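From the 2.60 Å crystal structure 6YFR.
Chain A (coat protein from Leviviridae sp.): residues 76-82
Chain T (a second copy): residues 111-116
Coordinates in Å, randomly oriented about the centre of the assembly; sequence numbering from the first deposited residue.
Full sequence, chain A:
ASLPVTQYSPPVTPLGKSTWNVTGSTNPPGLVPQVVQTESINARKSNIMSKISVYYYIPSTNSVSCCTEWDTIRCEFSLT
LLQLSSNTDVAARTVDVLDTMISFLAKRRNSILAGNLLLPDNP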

# COMPACT_ATOMS: atom_id res chain seq x y z
N GLU A 76 35.22 -52.45 33.64
CA GLU A 76 34.29 -52.95 32.63
C GLU A 76 34.96 -53.99 31.75
O GLU A 76 36.16 -53.90 31.45
CB GLU A 76 33.75 -51.82 31.74
CG GLU A 76 32.98 -50.73 32.47
CD GLU A 76 31.55 -51.14 32.79
OE1 GLU A 76 31.16 -52.28 32.44
OE2 GLU A 76 30.82 -50.33 33.39
N PHE A 77 34.17 -54.98 31.33
CA PHE A 77 34.59 -56.02 30.40
C PHE A 77 33.43 -56.33 29.47
O PHE A 77 32.29 -56.45 29.91
CB PHE A 77 35.03 -57.28 31.15
CG PHE A 77 35.08 -58.53 30.29
CD1 PHE A 77 36.28 -58.94 29.73
CD2 PHE A 77 33.95 -59.30 30.09
CE1 PHE A 77 36.34 -60.09 28.95
CE2 PHE A 77 34.00 -60.45 29.31
CZ PHE A 77 35.19 -60.84 28.74
N SER A 78 33.74 -56.49 28.18
CA SER A 78 32.74 -56.85 27.19
C SER A 78 33.35 -57.82 26.19
O SER A 78 34.54 -57.77 25.90
CB SER A 78 32.19 -55.63 26.46
OG SER A 78 33.14 -55.13 25.52
N LEU A 79 32.50 -58.70 25.65
CA LEU A 79 32.91 -59.68 24.65
C LEU A 79 31.77 -59.87 23.66
O LEU A 79 30.60 -59.98 24.06
CB LEU A 79 33.27 -61.02 25.30
CG LEU A 79 33.60 -62.19 24.37
CD1 LEU A 79 34.84 -61.90 23.54
CD2 LEU A 79 33.78 -63.47 25.17
N THR A 80 32.12 -59.90 22.37
CA THR A 80 31.13 -60.06 21.30
C THR A 80 31.02 -61.52 20.89
O THR A 80 32.01 -62.13 20.46
CB THR A 80 31.49 -59.20 20.09
OG1 THR A 80 32.66 -59.74 19.47
CG2 THR A 80 31.76 -57.76 20.51
N LEU A 81 29.82 -62.08 20.99
CA LEU A 81 29.51 -63.42 20.52
C LEU A 81 28.74 -63.29 19.21
O LEU A 81 27.58 -62.88 19.21
CB LEU A 81 28.69 -64.19 21.56
CG LEU A 81 29.20 -64.16 23.00
CD1 LEU A 81 28.32 -65.03 23.89
CD2 LEU A 81 30.64 -64.62 23.05
N LEU A 82 29.39 -63.63 18.10
CA LEU A 82 28.75 -63.55 16.80
C LEU A 82 27.63 -64.57 16.70
O LEU A 82 27.82 -65.75 17.04
CB LEU A 82 29.78 -63.77 15.69
CG LEU A 82 30.99 -62.85 15.69
CD1 LEU A 82 32.03 -63.33 14.69
CD2 LEU A 82 30.57 -61.43 15.39
N SER T 111 29.10 -68.99 31.05
CA SER T 111 28.01 -68.06 30.81
C SER T 111 28.43 -66.97 29.83
O SER T 111 27.67 -66.61 28.91
CB SER T 111 27.54 -67.45 32.13
OG SER T 111 26.43 -66.60 31.93
N ILE T 112 29.63 -66.42 30.01
CA ILE T 112 30.13 -65.37 29.14
C ILE T 112 30.29 -65.88 27.71
O ILE T 112 29.93 -65.20 26.74
CB ILE T 112 31.46 -64.81 29.68
CG1 ILE T 112 31.21 -64.02 30.97
CG2 ILE T 112 32.16 -63.95 28.65
CD1 ILE T 112 32.48 -63.56 31.65
N LEU T 113 30.82 -67.10 27.56
CA LEU T 113 31.08 -67.63 26.23
C LEU T 113 29.81 -68.10 25.53
O LEU T 113 29.78 -68.15 24.30
CB LEU T 113 32.08 -68.79 26.30
CG LEU T 113 33.52 -68.42 26.67
CD1 LEU T 113 34.36 -69.67 26.77
CD2 LEU T 113 34.10 -67.46 25.65
N ALA T 114 28.76 -68.44 26.28
CA ALA T 114 27.53 -68.93 25.69
C ALA T 114 26.44 -67.87 25.56
O ALA T 114 25.46 -68.10 24.85
CB ALA T 114 27.00 -70.12 26.50
N GLY T 115 26.59 -66.72 26.22
CA GLY T 115 25.54 -65.72 26.19
C GLY T 115 24.29 -66.16 26.92
O GLY T 115 23.17 -65.92 26.43
N ASN T 116 24.45 -66.81 28.07
CA ASN T 116 23.33 -67.35 28.84
C ASN T 116 23.62 -67.13 30.31
O ASN T 116 24.53 -67.74 30.87
CB ASN T 116 23.13 -68.84 28.53
CG ASN T 116 21.81 -69.37 29.04
OD1 ASN T 116 21.34 -68.99 30.12
ND2 ASN T 116 21.19 -70.26 28.27

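This is a small packing contact without hydrogen bonds, in which apolar side chains on one face of a β-strand in chain A rest against both side chains and main chain at the end of a helix in chain T. The surface buried, both sides summed, is 245 Å², and the backbones stay well apart: the CA atoms of Leu79(A) and Ile112(T) are 7.8 Å from each other, those of Leu81(A) and Leu113(T) 7.3 Å. Side chains must therefore bridge the gap.

The alternation of the strand decides which ones do. Phe77(A), Leu79(A) and Leu81(A) direct their CA-to-CB bonds toward the helix, and they alone in the strand lose surface to it. Ser78(A) points away, and the nearest approach of its side chain is 8.6 Å, from its CB to CG2 of Ile112(T).

On the helix, Ile112(T) is the most heavily covered residue, with 62 Å² buried, although its CA-to-CB bond runs sideways. Its CG2 methyl serves two neighbours on the strand, lying 4.0 Å from CE2 of Phe77(A) and 3.9 Å from CD2 of Leu79(A). The methyl sits near the plane of the Phe77(A) ring, so it meets the ring at its edge. Leu79(A) also reaches the next helical residue, its CD2 lying 4.0 Å from CD2 of Leu113(T). The CA-to-CB bond of Leu113(T) points away from the strand, but with chi1 at m and chi2 at t the end of the side chain comes nearer. These separations are those of ordinary van der Waals packing.

Leu81(A) behaves differently, packing against backbone where the helix ends. It gives up 71 Å², the largest share of any residue here, and its CD1 lies 3.3 Å from O of Ile112(T), 3.5 Å from O of Leu113(T) and 3.4 Å from N of Gly115(T). The methyl is thus set closely among polar main-chain atoms, to which it can offer no hydrogen bond.

Gly115(T) leaves helical geometry with phi/psi of 68/41, and positive phi by itself favours glycine. The contact adds a steric reason: an ideal CB on Gly115(T) would point toward the strand and lie only 3.3 Å from CD1 of Leu81(A), a tight approach.

The turn is held within chain T. N of Gly115(T) makes a weak hydrogen bond to O of Ser111(T) at 2.9 Å, and OG of Ser111(T) donates a very short one, 2.5 Å, to O of Asn116(T). Neither Ser111(T) nor Asn116(T) touches the strand; their bond links the helix to the segment that follows it.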